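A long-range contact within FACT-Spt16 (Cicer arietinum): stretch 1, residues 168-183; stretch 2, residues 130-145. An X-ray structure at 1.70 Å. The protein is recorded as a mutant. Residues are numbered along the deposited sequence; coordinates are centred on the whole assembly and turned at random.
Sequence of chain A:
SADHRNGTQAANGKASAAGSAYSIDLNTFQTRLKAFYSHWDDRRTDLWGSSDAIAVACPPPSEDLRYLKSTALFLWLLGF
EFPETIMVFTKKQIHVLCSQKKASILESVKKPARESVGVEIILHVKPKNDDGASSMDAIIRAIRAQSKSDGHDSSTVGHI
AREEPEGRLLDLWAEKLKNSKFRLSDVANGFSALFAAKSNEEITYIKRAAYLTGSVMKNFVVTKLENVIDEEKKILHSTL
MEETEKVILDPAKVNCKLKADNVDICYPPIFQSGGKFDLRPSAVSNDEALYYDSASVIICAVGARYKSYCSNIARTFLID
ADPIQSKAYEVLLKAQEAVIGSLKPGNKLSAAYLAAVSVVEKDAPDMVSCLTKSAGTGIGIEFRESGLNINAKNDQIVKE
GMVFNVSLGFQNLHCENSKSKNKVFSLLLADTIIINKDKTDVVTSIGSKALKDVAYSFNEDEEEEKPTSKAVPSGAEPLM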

# COMPACT_ATOMS: atom_id res chain seq x y z
N ARG A 168 -19.18 -16.65 -4.52
CA ARG A 168 -19.75 -17.88 -3.98
C ARG A 168 -18.75 -18.75 -3.22
O ARG A 168 -19.05 -19.23 -2.13
CB ARG A 168 -20.41 -18.68 -5.10
CG ARG A 168 -21.40 -17.86 -5.90
CD ARG A 168 -22.31 -18.73 -6.74
NE ARG A 168 -23.50 -18.00 -7.16
CZ ARG A 168 -24.56 -17.79 -6.39
NH1 ARG A 168 -24.58 -18.24 -5.14
NH2 ARG A 168 -25.60 -17.11 -6.85
N LEU A 169 -17.56 -18.94 -3.79
CA LEU A 169 -16.55 -19.81 -3.18
C LEU A 169 -16.18 -19.32 -1.78
O LEU A 169 -16.26 -20.07 -0.80
CB LEU A 169 -15.28 -19.87 -4.04
CG LEU A 169 -14.28 -20.96 -3.62
CD1 LEU A 169 -14.75 -22.31 -4.11
CD2 LEU A 169 -12.87 -20.66 -4.12
N LEU A 170 -15.80 -18.04 -1.68
CA LEU A 170 -15.37 -17.47 -0.41
C LEU A 170 -16.53 -17.41 0.59
O LEU A 170 -16.33 -17.61 1.79
CB LEU A 170 -14.76 -16.09 -0.60
CG LEU A 170 -13.47 -15.91 -1.42
CD1 LEU A 170 -12.56 -14.87 -0.80
CD2 LEU A 170 -12.73 -17.22 -1.66
N ASP A 171 -17.73 -17.12 0.08
CA ASP A 171 -18.93 -17.10 0.92
C ASP A 171 -19.14 -18.45 1.59
O ASP A 171 -19.36 -18.54 2.80
CB ASP A 171 -20.16 -16.76 0.08
CG ASP A 171 -20.33 -15.27 -0.13
OD1 ASP A 171 -19.75 -14.48 0.65
OD2 ASP A 171 -21.06 -14.89 -1.07
N LEU A 172 -19.07 -19.51 0.79
CA LEU A 172 -19.28 -20.86 1.30
C LEU A 172 -18.19 -21.23 2.30
O LEU A 172 -18.47 -21.78 3.37
CB LEU A 172 -19.34 -21.86 0.15
CG LEU A 172 -19.52 -23.33 0.53
CD1 LEU A 172 -20.77 -23.51 1.37
CD2 LEU A 172 -19.59 -24.22 -0.71
N TRP A 173 -16.94 -20.93 1.94
CA TRP A 173 -15.80 -21.26 2.78
C TRP A 173 -15.92 -20.59 4.14
O TRP A 173 -15.72 -21.22 5.18
CB TRP A 173 -14.50 -20.86 2.09
CG TRP A 173 -13.26 -21.03 2.93
CD1 TRP A 173 -12.41 -20.04 3.34
CD2 TRP A 173 -12.73 -22.26 3.45
NE1 TRP A 173 -11.39 -20.58 4.09
CE2 TRP A 173 -11.56 -21.93 4.17
CE3 TRP A 173 -13.13 -23.60 3.38
CZ2 TRP A 173 -10.78 -22.90 4.82
CZ3 TRP A 173 -12.36 -24.56 4.03
CH2 TRP A 173 -11.20 -24.21 4.74
N ALA A 174 -16.25 -19.30 4.13
CA ALA A 174 -16.40 -18.55 5.37
C ALA A 174 -17.50 -19.16 6.23
O ALA A 174 -17.36 -19.25 7.45
CB ALA A 174 -16.69 -17.09 5.08
N GLU A 175 -18.58 -19.60 5.58
CA GLU A 175 -19.69 -20.22 6.29
C GLU A 175 -19.29 -21.57 6.88
O GLU A 175 -19.69 -21.91 7.99
CB GLU A 175 -20.91 -20.38 5.38
CG GLU A 175 -22.15 -20.94 6.09
CD GLU A 175 -23.46 -20.46 5.47
OE1 GLU A 175 -23.49 -20.20 4.25
OE2 GLU A 175 -24.45 -20.33 6.23
N LYS A 176 -18.48 -22.32 6.14
CA LYS A 176 -18.02 -23.63 6.60
C LYS A 176 -17.00 -23.53 7.74
O LYS A 176 -16.99 -24.38 8.63
CB LYS A 176 -17.45 -24.44 5.43
CG LYS A 176 -18.52 -24.99 4.50
CD LYS A 176 -17.96 -25.97 3.48
CE LYS A 176 -19.06 -26.67 2.69
NZ LYS A 176 -19.85 -27.61 3.52
N LEU A 177 -16.15 -22.51 7.69
CA LEU A 177 -15.24 -22.24 8.81
C LEU A 177 -16.04 -21.83 10.03
O LEU A 177 -15.82 -22.34 11.13
CB LEU A 177 -14.23 -21.15 8.44
CG LEU A 177 -12.88 -21.61 7.89
CD1 LEU A 177 -11.95 -20.43 7.69
CD2 LEU A 177 -12.25 -22.63 8.82
N LYS A 178 -16.96 -20.90 9.83
CA LYS A 178 -17.82 -20.41 10.89
C LYS A 178 -18.53 -21.57 11.59
O LYS A 178 -18.55 -21.66 12.82
CB LYS A 178 -18.86 -19.44 10.33
N ASN A 179 -19.08 -22.48 10.78
CA ASN A 179 -19.89 -23.58 11.30
C ASN A 179 -19.07 -24.77 11.82
O ASN A 179 -19.62 -25.68 12.43
CB ASN A 179 -20.92 -24.03 10.26
CG ASN A 179 -21.96 -22.96 9.98
OD1 ASN A 179 -22.26 -22.12 10.84
ND2 ASN A 179 -22.52 -22.97 8.77
N SER A 180 -17.77 -24.76 11.58
CA SER A 180 -16.90 -25.78 12.15
C SER A 180 -16.77 -25.56 13.65
O SER A 180 -17.21 -24.54 14.18
CB SER A 180 -15.51 -25.76 11.50
OG SER A 180 -14.72 -24.72 12.04
N LYS A 181 -16.17 -26.52 14.35
CA LYS A 181 -15.93 -26.38 15.78
C LYS A 181 -14.72 -25.49 16.07
O LYS A 181 -14.47 -25.14 17.22
CB LYS A 181 -15.71 -27.76 16.41
N PHE A 182 -14.00 -25.11 15.02
CA PHE A 182 -12.72 -24.41 15.16
C PHE A 182 -12.82 -23.05 15.83
O PHE A 182 -13.77 -22.29 15.59
CB PHE A 182 -12.04 -24.21 13.80
CG PHE A 182 -11.77 -25.48 13.06
CD1 PHE A 182 -11.57 -26.67 13.73
CD2 PHE A 182 -11.72 -25.48 11.67
CE1 PHE A 182 -11.32 -27.85 13.04
CE2 PHE A 182 -11.46 -26.64 10.97
CZ PHE A 182 -11.27 -27.83 11.65
N ARG A 183 -11.83 -22.74 16.65
CA ARG A 183 -11.64 -21.39 17.13
C ARG A 183 -11.00 -20.60 15.98
O ARG A 183 -10.07 -21.09 15.35
CB ARG A 183 -10.72 -21.39 18.35
CG ARG A 183 -11.11 -20.40 19.43
CD ARG A 183 -10.05 -19.32 19.59
NE ARG A 183 -8.81 -19.85 20.15
CZ ARG A 183 -7.71 -19.12 20.36
NH1 ARG A 183 -7.70 -17.83 20.05
NH2 ARG A 183 -6.63 -19.69 20.87
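Stretch 2, residues 130-145: DDGASSMDAIIRAIRA

Knobs-into-holes packing, familiar from coiled coils, also joins helices distant in sequence, as FACT-Spt16 illustrates. Stretch 2 begins as a loop, G132 takes the N-cap position with a positive phi, and a helix runs from A133 to A145. This helix lies on the helix of stretch 1 with the same general direction, crossing at -38° with the axes 10.5 Å apart at closest approach.

The principal bump on stretch 2 is M136, whose extended side chain (m, t, t) sits among L169, L172, W173 and K176. Its CE reaches L169 CD1 at 3.6 Å, its SD lies 3.7 Å from L172 CG, and its CB meets the edge of the indole, 3.8 Å from W173 CE3. The fit is reciprocal: K176 fills the hollow formed by A133, M136, D137 and I140. Its aliphatic part packs there, with CD 3.6 Å from M136 CB, while its NZ makes a salt bridge to D137 OD1 at 3.0 Å, so one side chain satisfies both shape and charge.

Further along, I140 brings CD1 to 3.7 Å from W173 CZ3. Beyond the stretch 1 helix, the loop residue F182 prolongs the contact: its CE2 lies 3.7 Å from I140 CG2, and its CZ 3.7 Å from I143 CG2.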

# COMPACT_ATOMS: atom_id res chain seq x y z
N ASP A 130 -18.78 -26.66 -10.17
CA ASP A 130 -18.91 -27.20 -8.82
C ASP A 130 -18.71 -26.06 -7.83
O ASP A 130 -18.00 -25.10 -8.12
CB ASP A 130 -17.85 -28.29 -8.60
CG ASP A 130 -18.16 -29.17 -7.40
OD1 ASP A 130 -17.78 -28.79 -6.27
OD2 ASP A 130 -18.76 -30.24 -7.59
N ASP A 131 -19.34 -26.16 -6.66
CA ASP A 131 -19.20 -25.11 -5.65
C ASP A 131 -18.02 -25.38 -4.73
O ASP A 131 -17.64 -24.52 -3.93
CB ASP A 131 -20.50 -24.92 -4.85
CG ASP A 131 -20.91 -26.17 -4.08
OD1 ASP A 131 -20.14 -27.15 -4.03
OD2 ASP A 131 -22.03 -26.15 -3.52
N GLY A 132 -17.45 -26.58 -4.83
CA GLY A 132 -16.26 -26.92 -4.07
C GLY A 132 -16.53 -27.38 -2.65
O GLY A 132 -15.60 -27.54 -1.86
N ALA A 133 -17.80 -27.60 -2.32
CA ALA A 133 -18.21 -27.92 -0.95
C ALA A 133 -17.55 -29.17 -0.37
O ALA A 133 -17.12 -29.16 0.77
CB ALA A 133 -19.73 -28.03 -0.87
N SER A 134 -17.52 -30.25 -1.14
CA SER A 134 -16.90 -31.48 -0.65
C SER A 134 -15.40 -31.31 -0.37
O SER A 134 -14.89 -31.87 0.60
CB SER A 134 -17.13 -32.64 -1.62
OG SER A 134 -18.47 -33.09 -1.54
N SER A 135 -14.71 -30.56 -1.22
CA SER A 135 -13.29 -30.30 -1.00
C SER A 135 -13.05 -29.45 0.24
O SER A 135 -12.06 -29.65 0.94
CB SER A 135 -12.66 -29.65 -2.23
OG SER A 135 -12.62 -30.56 -3.32
N MET A 136 -13.94 -28.51 0.52
CA MET A 136 -13.82 -27.71 1.73
C MET A 136 -13.97 -28.60 2.96
O MET A 136 -13.23 -28.45 3.93
CB MET A 136 -14.85 -26.58 1.75
CG MET A 136 -14.78 -25.65 0.56
SD MET A 136 -15.97 -24.29 0.69
CE MET A 136 -15.74 -23.48 -0.89
N ASP A 137 -14.92 -29.54 2.92
CA ASP A 137 -15.11 -30.47 4.02
C ASP A 137 -13.87 -31.34 4.24
O ASP A 137 -13.49 -31.61 5.38
CB ASP A 137 -16.33 -31.37 3.77
CG ASP A 137 -17.65 -30.62 3.82
OD1 ASP A 137 -17.68 -29.51 4.39
OD2 ASP A 137 -18.65 -31.14 3.29
N ALA A 138 -13.25 -31.77 3.15
CA ALA A 138 -12.04 -32.58 3.24
C ALA A 138 -10.90 -31.79 3.88
O ALA A 138 -10.18 -32.29 4.74
CB ALA A 138 -11.63 -33.08 1.87
N ILE A 139 -10.73 -30.55 3.43
CA ILE A 139 -9.72 -29.67 4.00
C ILE A 139 -9.96 -29.46 5.50
O ILE A 139 -9.03 -29.51 6.31
CB ILE A 139 -9.67 -28.30 3.27
CG1 ILE A 139 -9.25 -28.49 1.81
CG2 ILE A 139 -8.73 -27.36 3.97
CD1 ILE A 139 -9.12 -27.19 1.03
N ILE A 140 -11.22 -29.22 5.86
CA ILE A 140 -11.59 -29.03 7.25
C ILE A 140 -11.32 -30.28 8.10
O ILE A 140 -10.86 -30.17 9.24
CB ILE A 140 -13.06 -28.53 7.37
CG1 ILE A 140 -13.14 -27.05 6.95
CG2 ILE A 140 -13.59 -28.71 8.78
CD1 ILE A 140 -14.46 -26.64 6.32
N ARG A 141 -11.56 -31.46 7.54
CA ARG A 141 -11.21 -32.71 8.21
C ARG A 141 -9.71 -32.87 8.44
O ARG A 141 -9.28 -33.37 9.48
CB ARG A 141 -11.74 -33.92 7.44
CG ARG A 141 -13.25 -34.10 7.51
CD ARG A 141 -13.65 -35.52 7.12
NE ARG A 141 -13.15 -35.87 5.80
CZ ARG A 141 -13.77 -35.58 4.66
NH1 ARG A 141 -14.92 -34.92 4.67
NH2 ARG A 141 -13.23 -35.94 3.50
N ALA A 142 -8.91 -32.46 7.46
CA ALA A 142 -7.45 -32.57 7.57
C ALA A 142 -6.92 -31.67 8.67
O ALA A 142 -6.05 -32.08 9.44
CB ALA A 142 -6.78 -32.25 6.25
N ILE A 143 -7.42 -30.44 8.74
CA ILE A 143 -7.07 -29.50 9.80
C ILE A 143 -7.31 -30.14 11.17
O ILE A 143 -6.44 -30.09 12.04
CB ILE A 143 -7.90 -28.20 9.69
CG1 ILE A 143 -7.55 -27.42 8.42
CG2 ILE A 143 -7.70 -27.32 10.92
CD1 ILE A 143 -8.48 -26.24 8.16
N ARG A 144 -8.48 -30.73 11.34
CA ARG A 144 -8.83 -31.43 12.58
C ARG A 144 -7.87 -32.59 12.84
O ARG A 144 -7.42 -32.79 13.97
CB ARG A 144 -10.27 -31.94 12.51
N ALA A 145 -7.57 -33.35 11.79
CA ALA A 145 -6.70 -34.51 11.90
C ALA A 145 -5.32 -34.11 12.43
O ALA A 145 -4.77 -34.78 13.31
CB ALA A 145 -6.57 -35.21 10.57